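Local coordinates for putative peptide binding protein (Ruminococcus gnavus, PDB 3NOH) that is of unknown function but probably binds peptides, as a member of the periplasmic-binding-protein clan, at residues A[83-86]-A[90-93]; A[31-36]-A[109-114]; A[42-47]-A[127-132]; A[25-30]-A[38-43]. All blocks are in the same frame, centred on the assembly; numbering follows the deposited sequence. Where two conformers were deposited one is given.

Interaction 1 (A[83-86]-A[90-93]); sequences RLND and DVQI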
loop_
_atom_site.group_PDB
_atom_site.type_symbol
_atom_site.label_atom_id
_atom_site.label_comp_id
_atom_site.label_asym_id
_atom_site.label_seq_id
_atom_site.Cartn_x
_atom_site.Cartn_y
_atom_site.Cartn_z
ATOM N N ARG A 83 -1.511 12.042 4.049
ATOM C CA ARG A 83 -1.761 11.726 5.458
ATOM C C ARG A 83 -0.540 11.038 6.088
ATOM O O ARG A 83 -0.197 11.359 7.238
ATOM C CB ARG A 83 -3.039 10.893 5.639
ATOM C CG ARG A 83 -4.317 11.634 5.255
ATOM C CD ARG A 83 -5.597 10.821 5.622
ATOM N NE ARG A 83 -5.645 9.451 5.086
ATOM C CZ ARG A 83 -6.105 9.118 3.878
ATOM N NH1 ARG A 83 -6.536 10.057 3.046
ATOM N NH2 ARG A 83 -6.147 7.846 3.506
ATOM N N LEU A 84 0.104 10.124 5.359
ATOM C CA LEU A 84 1.298 9.471 5.886
ATOM C C LEU A 84 2.414 10.471 6.130
ATOM O O LEU A 84 3.020 10.453 7.197
ATOM C CB LEU A 84 1.756 8.338 4.959
ATOM C CG LEU A 84 0.909 7.051 5.012
ATOM C CD1 LEU A 84 1.247 6.191 3.753
ATOM C CD2 LEU A 84 1.145 6.334 6.390
ATOM N N ASN A 85 2.629 11.411 5.196
ATOM C CA ASN A 85 3.689 12.384 5.424
ATOM C C ASN A 85 3.353 13.404 6.490
ATOM O O ASN A 85 4.234 13.865 7.228
ATOM C CB ASN A 85 4.181 12.981 4.111
ATOM C CG ASN A 85 4.725 11.909 3.230
ATOM O OD1 ASN A 85 4.700 10.720 3.640
ATOM N ND2 ASN A 85 5.206 12.276 2.022
ATOM N N ASP A 86 2.076 13.721 6.648
ATOM C CA ASP A 86 1.647 14.544 7.776
ATOM C C ASP A 86 1.966 13.875 9.126
ATOM O O ASP A 86 2.232 14.554 10.119
ATOM C CB ASP A 86 0.134 14.818 7.681
ATOM C CG ASP A 86 -0.219 15.841 6.591
ATOM O OD1 ASP A 86 0.697 16.475 6.013
ATOM O OD2 ASP A 86 -1.422 15.992 6.294
ATOM N N ASP A 90 7.917 9.357 5.335
ATOM C CA ASP A 90 8.313 9.944 4.047
ATOM C C ASP A 90 7.975 8.917 2.977
ATOM O O ASP A 90 8.765 8.058 2.635
ATOM C CB ASP A 90 9.771 10.357 3.916
ATOM C CG ASP A 90 10.057 11.142 2.564
ATOM O OD1 ASP A 90 9.114 11.581 1.829
ATOM O OD2 ASP A 90 11.251 11.370 2.279
ATOM N N VAL A 91 6.735 8.966 2.552
ATOM C CA VAL A 91 6.224 8.018 1.571
ATOM C C VAL A 91 6.058 8.715 0.218
ATOM O O VAL A 91 5.770 9.928 0.153
ATOM C CB VAL A 91 4.880 7.434 2.070
ATOM C CG1 VAL A 91 4.208 6.574 1.031
ATOM C CG2 VAL A 91 5.131 6.631 3.385
ATOM N N GLN A 92 6.349 7.956 -0.832
ATOM C CA GLN A 92 6.092 8.352 -2.231
ATOM C C GLN A 92 5.150 7.339 -2.869
ATOM O O GLN A 92 5.209 6.126 -2.580
ATOM C CB GLN A 92 7.402 8.364 -3.069
ATOM C CG GLN A 92 8.450 9.170 -2.530
ATOM C CD GLN A 92 9.696 9.145 -3.380
ATOM O OE1 GLN A 92 10.155 10.181 -3.847
ATOM N NE2 GLN A 92 10.276 7.919 -3.574
ATOM N N ILE A 93 4.290 7.815 -3.764
ATOM C CA ILE A 93 3.467 6.979 -4.634
ATOM C C ILE A 93 4.171 6.988 -6.043
ATOM O O ILE A 93 4.567 8.012 -6.554
ATOM C CB ILE A 93 2.056 7.539 -4.827
ATOM C CG1 ILE A 93 1.375 7.870 -3.462
ATOM C CG2 ILE A 93 1.196 6.545 -5.681
ATOM C CD1 ILE A 93 1.346 6.670 -2.513
#
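Asn-85, near the end of helix 71-86, uses both ends of its side-chain amide on the backbone of Val-91. Its OD1 accepts from Val-91 N at 2.9 Å, with a nearly straight N-H...O angle of 168°, although the donor lies tilted from the plane of the side-chain carbonyl. In return, Asn-85 ND2 donates to Val-91 O at 3.1 Å and 163°, entering in the plane of that carbonyl on a lone pair. Its CG sits beside the backbone N (chi1 -60°), which swings the amide out to the strand. Two conformers of Asn-85 were modelled, this pairing belonging to one. The contact closes the helix-to-strand turn of the beta-alpha-beta unit made by strand 61-67, helix 71-86 and strand 90-96. Strand 90-96 is outermost in the sheet of this chain, and on its outer side Asn-85 takes up both backbone groups of Val-91, while Asp-90 and Gln-92 bond along the backbone to Leu-60, just before strand 61-67, and Ile-64 within it. Asp-90 O also accepts from Ser-61 OG, and Gln-92 NE2 donates to Asp-63 OD1. Beside this pairing, Leu-84 CD1 rests on Val-91 CG2 at 3.9 Å, and Val-91 also packs on Phe-62 and Ile-64.

Interaction 2 (A[31-36]-A[109-114]); sequences LDKLSD and KYEAFL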
loop_
_atom_site.group_PDB
_atom_site.type_symbol
_atom_site.label_atom_id
_atom_site.label_comp_id
_atom_site.label_asym_id
_atom_site.label_seq_id
_atom_site.Cartn_x
_atom_site.Cartn_y
_atom_site.Cartn_z
ATOM N N LEU A 31 11.427 -7.122 3.234
ATOM C CA LEU A 31 12.177 -5.855 3.135
ATOM C C LEU A 31 12.588 -5.411 4.538
ATOM O O LEU A 31 11.734 -5.238 5.424
ATOM C CB LEU A 31 11.301 -4.800 2.450
ATOM C CG LEU A 31 11.777 -3.352 2.254
ATOM C CD1 LEU A 31 12.769 -3.249 1.120
ATOM C CD2 LEU A 31 10.567 -2.453 2.003
ATOM N N ASP A 32 13.899 -5.241 4.760
ATOM C CA ASP A 32 14.423 -4.879 6.060
ATOM C C ASP A 32 13.616 -3.792 6.728
ATOM O O ASP A 32 13.267 -3.910 7.903
ATOM C CB ASP A 32 15.894 -4.460 5.952
ATOM C CG ASP A 32 16.836 -5.659 5.853
ATOM O OD1 ASP A 32 16.351 -6.806 6.027
ATOM O OD2 ASP A 32 18.057 -5.467 5.602
ATOM N N LYS A 33 13.297 -2.748 5.981
ATOM C CA LYS A 33 12.611 -1.613 6.577
ATOM C C LYS A 33 11.166 -1.810 6.938
ATOM O O LYS A 33 10.608 -1.004 7.667
ATOM C CB LYS A 33 12.757 -0.396 5.726
ATOM C CG LYS A 33 12.072 -0.361 4.446
ATOM C CD LYS A 33 12.444 0.968 3.851
ATOM C CE LYS A 33 12.001 1.064 2.431
ATOM N NZ LYS A 33 12.568 2.336 1.851
ATOM N N LEU A 34 10.551 -2.853 6.393
ATOM C CA LEU A 34 9.179 -3.182 6.754
ATOM C C LEU A 34 9.129 -4.546 7.447
ATOM O O LEU A 34 8.068 -5.128 7.537
ATOM C CB LEU A 34 8.282 -3.166 5.516
ATOM C CG LEU A 34 7.954 -1.799 4.889
ATOM C CD1 LEU A 34 7.181 -2.004 3.583
ATOM C CD2 LEU A 34 7.214 -0.848 5.881
ATOM N N SER A 35 10.253 -5.037 7.970
ATOM C CA SER A 35 10.318 -6.381 8.521
ATOM C C SER A 35 9.829 -6.508 9.961
ATOM O O SER A 35 9.676 -7.614 10.442
ATOM C CB SER A 35 11.742 -6.906 8.476
ATOM O OG SER A 35 12.576 -6.217 9.389
ATOM N N ASP A 36 9.624 -5.376 10.642
ATOM C CA ASP A 36 9.074 -5.368 11.994
ATOM C C ASP A 36 7.526 -5.513 11.958
ATOM O O ASP A 36 6.824 -4.693 11.416
ATOM C CB ASP A 36 9.537 -4.079 12.707
ATOM C CG ASP A 36 9.115 -4.022 14.159
ATOM O OD1 ASP A 36 7.993 -3.551 14.415
ATOM O OD2 ASP A 36 9.920 -4.421 15.016
ATOM N N LYS A 109 10.082 -7.215 -6.059
ATOM C CA LYS A 109 10.780 -5.954 -6.306
ATOM C C LYS A 109 9.808 -4.798 -6.045
ATOM O O LYS A 109 9.451 -3.970 -6.928
ATOM C CB LYS A 109 11.482 -5.971 -7.668
ATOM C CG LYS A 109 12.726 -6.908 -7.634
ATOM C CD LYS A 109 13.091 -7.611 -8.980
ATOM C CE LYS A 109 13.874 -6.739 -9.991
ATOM N NZ LYS A 109 15.369 -6.887 -9.948
ATOM N N TYR A 110 9.362 -4.729 -4.785
ATOM C CA TYR A 110 8.476 -3.675 -4.346
ATOM C C TYR A 110 8.615 -3.526 -2.845
ATOM O O TYR A 110 9.132 -4.424 -2.197
ATOM C CB TYR A 110 6.987 -3.945 -4.739
ATOM C CG TYR A 110 6.339 -5.015 -3.879
ATOM C CD1 TYR A 110 6.573 -6.357 -4.102
ATOM C CD2 TYR A 110 5.481 -4.655 -2.841
ATOM C CE1 TYR A 110 5.958 -7.337 -3.299
ATOM C CE2 TYR A 110 4.889 -5.605 -2.023
ATOM C CZ TYR A 110 5.117 -6.947 -2.274
ATOM O OH TYR A 110 4.577 -7.914 -1.483
ATOM N N GLU A 111 8.109 -2.424 -2.306
ATOM C CA GLU A 111 8.080 -2.185 -0.863
ATOM C C GLU A 111 6.647 -2.354 -0.419
ATOM O O GLU A 111 6.349 -3.243 0.402
ATOM C CB GLU A 111 8.664 -0.795 -0.521
ATOM C CG GLU A 111 10.062 -0.659 -1.146
ATOM C CD GLU A 111 10.827 0.582 -0.781
ATOM O OE1 GLU A 111 10.199 1.552 -0.362
ATOM O OE2 GLU A 111 12.072 0.587 -0.977
ATOM N N ALA A 112 5.752 -1.520 -0.944
ATOM C CA ALA A 112 4.291 -1.643 -0.697
ATOM C C ALA A 112 3.539 -1.344 -1.982
ATOM O O ALA A 112 4.075 -0.722 -2.897
ATOM C CB ALA A 112 3.793 -0.745 0.464
ATOM N N PHE A 113 2.308 -1.822 -2.090
ATOM C CA PHE A 113 1.448 -1.427 -3.172
ATOM C C PHE A 113 0.008 -1.362 -2.760
ATOM O O PHE A 113 -0.415 -1.989 -1.766
ATOM C CB PHE A 113 1.615 -2.280 -4.454
ATOM C CG PHE A 113 1.137 -3.712 -4.361
ATOM C CD1 PHE A 113 -0.183 -4.020 -4.599
ATOM C CD2 PHE A 113 2.020 -4.732 -4.047
ATOM C CE1 PHE A 113 -0.628 -5.318 -4.553
ATOM C CE2 PHE A 113 1.586 -6.036 -3.998
ATOM C CZ PHE A 113 0.246 -6.335 -4.226
ATOM N N LEU A 114 -0.772 -0.660 -3.571
ATOM C CA LEU A 114 -2.230 -0.643 -3.487
ATOM C C LEU A 114 -2.793 -1.188 -4.769
ATOM O O LEU A 114 -2.316 -0.830 -5.843
ATOM C CB LEU A 114 -2.719 0.791 -3.328
ATOM C CG LEU A 114 -2.556 1.413 -1.952
ATOM C CD1 LEU A 114 -2.633 2.951 -2.054
ATOM C CD2 LEU A 114 -3.622 0.852 -0.986
#
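Leu-31 and Glu-111 bring the two backbones closest, with their CA atoms 6.8 Å apart and no backbone bond between the segments. Residues 31-36 form a tight turn with a short 3-10 segment at 32-33: Leu-34 N bonds to Leu-31 O at 2.8 Å, and Asp-32 O takes both the N and the OG of Ser-35 from the same face of its plane. Opposing this turn, residues 109-111 lead into strand 112-116, and Glu-111 still pairs along the backbone with Asn-28. The Glu-111 side chain carries most of the contact. Leu-31 CD2 lies against its CB at 3.6 Å and touches CG as well, with the leucine in one of two modelled conformers. Leu-34 CD1 meets Glu-111 O at 3.5 Å. Further out, Lys-33 runs extended beyond CG, which stands between the backbone N and the carbonyl carbon (chi1 69°), and its NZ reaches Glu-111 OE1 at 3.3 Å and OE2 at 3.4 Å. Both are weak, long bonds of a salt bridge. Each end has a stronger partner: Lys-33 NZ donates to Ser-61 O, and Glu-111 OE1 accepts from Asp-63 N. A leucine in place of Glu-111 would probably leave the Lys-33 ammonium without this countercharge and Asp-63 N without its acceptor. The long separation implies that the two charged groups are probably positioned mainly by Ser-61 O and Asp-63 N, their mutual attraction perhaps adding a modest tie between turn and sheet.

Interaction 3 (A[42-47]-A[127-132]); sequences QLKAFV and NADYII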
loop_
_atom_site.group_PDB
_atom_site.type_symbol
_atom_site.label_atom_id
_atom_site.label_comp_id
_atom_site.label_asym_id
_atom_site.label_seq_id
_atom_site.Cartn_x
_atom_site.Cartn_y
_atom_site.Cartn_z
ATOM N N GLN A 42 0.966 -1.240 12.610
ATOM C CA GLN A 42 0.640 0.185 12.726
ATOM C C GLN A 42 0.189 0.735 11.398
ATOM O O GLN A 42 -0.788 1.493 11.351
ATOM C CB GLN A 42 1.820 1.005 13.227
ATOM C CG GLN A 42 2.119 0.888 14.666
ATOM C CD GLN A 42 3.144 1.923 15.072
ATOM O OE1 GLN A 42 2.898 3.111 14.933
ATOM N NE2 GLN A 42 4.291 1.477 15.567
ATOM N N LEU A 43 0.901 0.361 10.324
ATOM C CA LEU A 43 0.528 0.815 8.960
ATOM C C LEU A 43 -0.863 0.337 8.534
ATOM O O LEU A 43 -1.624 1.095 7.907
ATOM C CB LEU A 43 1.549 0.454 7.876
ATOM C CG LEU A 43 2.854 1.234 7.910
ATOM C CD1 LEU A 43 3.922 0.539 7.050
ATOM C CD2 LEU A 43 2.564 2.709 7.461
ATOM N N LYS A 44 -1.193 -0.920 8.837
ATOM C CA LYS A 44 -2.523 -1.393 8.560
ATOM C C LYS A 44 -3.577 -0.541 9.254
ATOM O O LYS A 44 -4.565 -0.133 8.628
ATOM C CB LYS A 44 -2.661 -2.860 9.016
ATOM C CG LYS A 44 -1.897 -3.842 8.160
ATOM C CD LYS A 44 -1.957 -5.232 8.744
ATOM C CE LYS A 44 -1.160 -6.252 7.974
ATOM N NZ LYS A 44 -1.240 -7.578 8.662
ATOM N N ALA A 45 -3.361 -0.297 10.550
ATOM C CA ALA A 45 -4.268 0.500 11.354
ATOM C C ALA A 45 -4.367 1.909 10.779
ATOM O O ALA A 45 -5.438 2.517 10.777
ATOM C CB ALA A 45 -3.797 0.551 12.822
ATOM N N PHE A 46 -3.242 2.448 10.320
ATOM C CA PHE A 46 -3.256 3.809 9.786
ATOM C C PHE A 46 -4.074 3.886 8.517
ATOM O O PHE A 46 -4.887 4.796 8.347
ATOM C CB PHE A 46 -1.849 4.296 9.479
ATOM C CG PHE A 46 -1.778 5.781 9.145
ATOM C CD1 PHE A 46 -2.037 6.222 7.829
ATOM C CD2 PHE A 46 -1.431 6.692 10.108
ATOM C CE1 PHE A 46 -1.961 7.575 7.513
ATOM C CE2 PHE A 46 -1.357 8.064 9.816
ATOM C CZ PHE A 46 -1.622 8.490 8.504
ATOM N N VAL A 47 -3.837 2.938 7.616
ATOM C CA VAL A 47 -4.531 2.930 6.352
ATOM C C VAL A 47 -6.056 2.768 6.512
ATOM O O VAL A 47 -6.799 3.373 5.753
ATOM C CB VAL A 47 -3.910 1.870 5.377
ATOM C CG1 VAL A 47 -4.743 1.737 4.139
ATOM C CG2 VAL A 47 -2.475 2.256 5.029
ATOM N N ASN A 127 2.901 -14.574 -0.352
ATOM C CA ASN A 127 4.253 -14.286 0.140
ATOM C C ASN A 127 4.369 -12.976 0.941
ATOM O O ASN A 127 5.397 -12.692 1.575
ATOM C CB ASN A 127 5.191 -14.238 -1.062
ATOM C CG ASN A 127 5.327 -15.591 -1.732
ATOM O OD1 ASN A 127 5.201 -16.632 -1.081
ATOM N ND2 ASN A 127 5.565 -15.584 -3.038
ATOM N N ALA A 128 3.287 -12.229 0.950
ATOM C CA ALA A 128 3.255 -10.842 1.393
ATOM C C ALA A 128 2.463 -10.682 2.693
ATOM O O ALA A 128 1.984 -11.657 3.265
ATOM C CB ALA A 128 2.652 -10.014 0.327
ATOM N N ASP A 129 2.377 -9.446 3.165
ATOM C CA ASP A 129 1.597 -9.090 4.348
ATOM C C ASP A 129 0.621 -8.016 3.903
ATOM O O ASP A 129 1.016 -6.876 3.598
ATOM C CB ASP A 129 2.467 -8.594 5.481
ATOM C CG ASP A 129 1.663 -8.369 6.785
ATOM O OD1 ASP A 129 0.555 -8.927 6.918
ATOM O OD2 ASP A 129 2.113 -7.604 7.662
ATOM N N TYR A 130 -0.671 -8.375 3.835
ATOM C CA TYR A 130 -1.636 -7.415 3.323
ATOM C C TYR A 130 -2.925 -7.327 4.129
ATOM O O TYR A 130 -3.200 -8.151 5.011
ATOM C CB TYR A 130 -1.950 -7.695 1.827
ATOM C CG TYR A 130 -2.689 -8.937 1.604
ATOM C CD1 TYR A 130 -2.044 -10.174 1.495
ATOM C CD2 TYR A 130 -4.108 -8.930 1.636
ATOM C CE1 TYR A 130 -2.780 -11.344 1.326
ATOM C CE2 TYR A 130 -4.838 -10.078 1.498
ATOM C CZ TYR A 130 -4.195 -11.277 1.369
ATOM O OH TYR A 130 -4.930 -12.379 1.162
ATOM N N ILE A 131 -3.676 -6.262 3.831
ATOM C CA ILE A 131 -4.985 -6.009 4.395
ATOM C C ILE A 131 -5.974 -5.662 3.280
ATOM O O ILE A 131 -5.611 -4.964 2.317
ATOM C CB ILE A 131 -4.903 -4.899 5.481
ATOM C CG1 ILE A 131 -6.220 -4.664 6.158
ATOM C CG2 ILE A 131 -4.391 -3.564 4.921
ATOM C CD1 ILE A 131 -6.045 -3.852 7.486
ATOM N N ILE A 132 -7.188 -6.199 3.394
ATOM C CA ILE A 132 -8.296 -5.880 2.486
ATOM C C ILE A 132 -8.988 -4.635 2.994
ATOM O O ILE A 132 -9.306 -4.524 4.196
ATOM C CB ILE A 132 -9.340 -7.005 2.344
ATOM C CG1 ILE A 132 -8.810 -8.146 1.500
ATOM C CG2 ILE A 132 -10.627 -6.510 1.686
ATOM C CD1 ILE A 132 -9.675 -9.340 1.545
#
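Lys-44 spans the gap from helix 37-47 to Asp-129 and Ile-131 on strand 129-134, and it accounts for most of the contact. Its CG stands beside the backbone N, anti to the carbonyl carbon (chi1 -71°), and every later torsion is close to fully extended, so the chain runs straight out from the helix, passing obliquely over Ile-131, to the carboxylate. The near end is apolar. Lys-44 CB meets Ile-131 CD1 at 3.8 Å, and Lys-44 CG lies 4.1 Å from Ile-131 CG2. Ile-131 presents CD1 to the helix because its CG1 is anti to the backbone N (chi1 -176°), with the chain extended again beyond it. At the far end Lys-44 NZ forms a salt bridge with Asp-129 OD1 at 2.8 Å, on the syn side and somewhat out of the carboxylate plane, and the two side chains cross at about a right angle. Asp-129 OD2 lies 3.5 Å from Lys-44 NZ and is bound instead by Arg-40 NE, while Lys-44 NZ has a second carboxylate in Glu-41. The charges thus alternate, Glu-41, Lys-44, Asp-129, Arg-40, an arrangement likely to stabilise each of them at this partly exposed position. The short segments run nearly parallel, 21° between helix and strand directions, with axes 9.4 Å apart. Asp-129 and Ile-131 pair along the backbone with Met-27 and Phe-25 of strand 22-27, and helix 37-47 also packs against helix 71-86.

Interaction 4 (A[25-30]-A[38-43]); sequences FCMNPL and DIREQL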
loop_
_atom_site.group_PDB
_atom_site.type_symbol
_atom_site.label_atom_id
_atom_site.label_comp_id
_atom_site.label_asym_id
_atom_site.label_seq_id
_atom_site.Cartn_x
_atom_site.Cartn_y
_atom_site.Cartn_z
ATOM N N PHE A 25 -3.980 -3.294 0.463
ATOM C CA PHE A 25 -2.749 -2.643 0.816
ATOM C C PHE A 25 -1.781 -3.723 1.207
ATOM O O PHE A 25 -2.031 -4.427 2.184
ATOM C CB PHE A 25 -2.921 -1.612 1.923
ATOM C CG PHE A 25 -1.639 -1.010 2.399
ATOM C CD1 PHE A 25 -0.929 -0.166 1.591
ATOM C CD2 PHE A 25 -1.145 -1.305 3.684
ATOM C CE1 PHE A 25 0.260 0.374 2.012
ATOM C CE2 PHE A 25 0.050 -0.728 4.108
ATOM C CZ PHE A 25 0.744 0.084 3.270
ATOM N N CYS A 26 -0.671 -3.833 0.456
ATOM C CA CYS A 26 0.185 -5.004 0.543
ATOM C C CYS A 26 1.632 -4.536 0.779
ATOM O O CYS A 26 2.120 -3.655 0.066
ATOM C CB CYS A 26 0.086 -5.832 -0.776
ATOM S SG CYS A 26 0.961 -7.385 -0.681
HETATM N N MSE A 27 2.299 -5.154 1.763
HETATM C CA MSE A 27 3.680 -4.842 2.137
HETATM C C MSE A 27 4.539 -6.065 1.937
HETATM O O MSE A 27 4.109 -7.194 2.227
HETATM C CB MSE A 27 3.749 -4.396 3.621
HETATM C CG MSE A 27 3.029 -3.084 3.869
HETATM SE SE MSE A 27 2.786 -2.757 5.722
HETATM C CE MSE A 27 1.303 -4.000 5.954
ATOM N N ASN A 28 5.770 -5.848 1.510
ATOM C CA ASN A 28 6.780 -6.889 1.393
ATOM C C ASN A 28 7.479 -7.073 2.761
ATOM O O ASN A 28 8.333 -6.284 3.178
ATOM C CB ASN A 28 7.797 -6.498 0.318
ATOM C CG ASN A 28 8.816 -7.579 0.077
ATOM O OD1 ASN A 28 8.957 -8.545 0.872
ATOM N ND2 ASN A 28 9.568 -7.423 -1.011
ATOM N N PRO A 29 7.134 -8.161 3.497
ATOM C CA PRO A 29 7.660 -8.319 4.853
ATOM C C PRO A 29 9.133 -8.741 4.947
ATOM O O PRO A 29 9.732 -8.766 6.039
ATOM C CB PRO A 29 6.746 -9.402 5.436
ATOM C CG PRO A 29 6.402 -10.248 4.276
ATOM C CD PRO A 29 6.310 -9.322 3.090
ATOM N N LEU A 30 9.713 -9.103 3.813
ATOM C CA LEU A 30 11.100 -9.494 3.762
ATOM C C LEU A 30 12.006 -8.263 3.571
ATOM O O LEU A 30 13.211 -8.367 3.772
ATOM C CB LEU A 30 11.324 -10.543 2.659
ATOM C CG LEU A 30 10.547 -11.866 2.885
ATOM C CD1 LEU A 30 10.883 -12.919 1.825
ATOM C CD2 LEU A 30 10.820 -12.411 4.285
ATOM N N ASP A 38 5.144 -5.101 14.201
ATOM C CA ASP A 38 4.453 -3.979 14.844
ATOM C C ASP A 38 4.330 -2.757 13.935
ATOM O O ASP A 38 3.278 -2.115 13.918
ATOM C CB ASP A 38 5.184 -3.583 16.122
ATOM C CG ASP A 38 4.656 -2.265 16.761
ATOM O OD1 ASP A 38 3.697 -2.337 17.571
ATOM O OD2 ASP A 38 5.231 -1.169 16.479
ATOM N N ILE A 39 5.385 -2.436 13.165
ATOM C CA ILE A 39 5.314 -1.333 12.236
ATOM C C ILE A 39 4.315 -1.644 11.139
ATOM O O ILE A 39 3.477 -0.809 10.782
ATOM C CB ILE A 39 6.691 -0.992 11.567
ATOM C CG1 ILE A 39 7.598 -0.330 12.589
ATOM C CG2 ILE A 39 6.507 -0.071 10.380
ATOM C CD1 ILE A 39 7.113 1.038 13.044
ATOM N N ARG A 40 4.363 -2.877 10.622
ATOM C CA ARG A 40 3.388 -3.261 9.622
ATOM C C ARG A 40 1.947 -3.218 10.153
ATOM O O ARG A 40 1.065 -2.790 9.426
ATOM C CB ARG A 40 3.675 -4.646 9.033
ATOM C CG ARG A 40 4.993 -4.703 8.254
ATOM C CD ARG A 40 5.059 -5.939 7.291
ATOM N NE ARG A 40 4.811 -7.183 8.009
ATOM C CZ ARG A 40 5.727 -7.903 8.668
ATOM N NH1 ARG A 40 7.011 -7.524 8.710
ATOM N NH2 ARG A 40 5.359 -9.019 9.296
ATOM N N GLU A 41 1.744 -3.650 11.390
ATOM C CA GLU A 41 0.417 -3.564 12.034
ATOM C C GLU A 41 0.011 -2.101 12.221
ATOM O O GLU A 41 -1.144 -1.736 11.989
ATOM C CB GLU A 41 0.383 -4.345 13.362
ATOM C CG GLU A 41 0.458 -5.890 13.205
ATOM C CD GLU A 41 -0.646 -6.450 12.269
ATOM O OE1 GLU A 41 -1.838 -6.102 12.463
ATOM O OE2 GLU A 41 -0.317 -7.209 11.330
ATOM N N GLN A 42 0.966 -1.240 12.610
ATOM C CA GLN A 42 0.640 0.185 12.726
ATOM C C GLN A 42 0.189 0.735 11.398
ATOM O O GLN A 42 -0.788 1.493 11.351
ATOM C CB GLN A 42 1.820 1.005 13.227
ATOM C CG GLN A 42 2.119 0.888 14.666
ATOM C CD GLN A 42 3.144 1.923 15.072
ATOM O OE1 GLN A 42 2.898 3.111 14.933
ATOM N NE2 GLN A 42 4.291 1.477 15.567
ATOM N N LEU A 43 0.901 0.361 10.324
ATOM C CA LEU A 43 0.528 0.815 8.960
ATOM C C LEU A 43 -0.863 0.337 8.534
ATOM O O LEU A 43 -1.624 1.095 7.907
ATOM C CB LEU A 43 1.549 0.454 7.876
ATOM C CG LEU A 43 2.854 1.234 7.910
ATOM C CD1 LEU A 43 3.922 0.539 7.050
ATOM C CD2 LEU A 43 2.564 2.709 7.461
#
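The first strand-to-helix unit of the fold is joined here, where Met-27 and Pro-29, at and just beyond the end of strand 22-27, meet Arg-40 and Leu-43 of helix 37-47 as the chain doubles back. The short axes are nearly antiparallel (166°) and 10.3 Å apart. Met-27, present as selenomethionine, fills the space between: its SE touches Leu-43 CD1 at 3.7 Å and Arg-40 CG at 3.9 Å, and a bend at chi3 (-77°) lays CE against Arg-40 O at 3.7 Å. Leu-43 CB also approaches the Phe-25 ring at CE2, 4.2 Å away. Arg-40 bends at chi3 too (-54°), and Pro-29 CB sits over one face of the guanidinium, 3.7 Å above its plane. In that position NE binds Asp-129 and NH1 donates to Leu-34 O. A methionine replacing Arg-40 would probably leave Asp-129 short of one positive partner and Leu-34 O without this donor. Just past the strand, Asn-28 OD1 accepts from Leu-30 N, an Asx turn. A helix laid over a sheet ordered 90-96, 61-67, 112-116, 22-27, 129-134, with 22-27 antiparallel, is consistent with one lobe of a type II periplasmic-binding-protein fold.

In the fold
From the N terminus, interaction 4 closes first, folding helix 37-47 back on strand 22-27. Interaction 2 opens inside that short loop, at 31-36, and ends at 109-114, so the two cross; it ties the turn before the helix to the entry of strand 112-116, the sheet neighbour of 22-27. Interaction 3 starts on the residues where interaction 4 finishes, sharing Gln-42 and Leu-43, crosses interaction 2, and carries helix 37-47 to the edge strand 129-134. Interaction 1 is local and lies wholly within the spans of both 2 and 3, joining helix 71-86 to the opposite edge strand, 90-96. Leu-84 against Leu-43 and Phe-46 links the two helices.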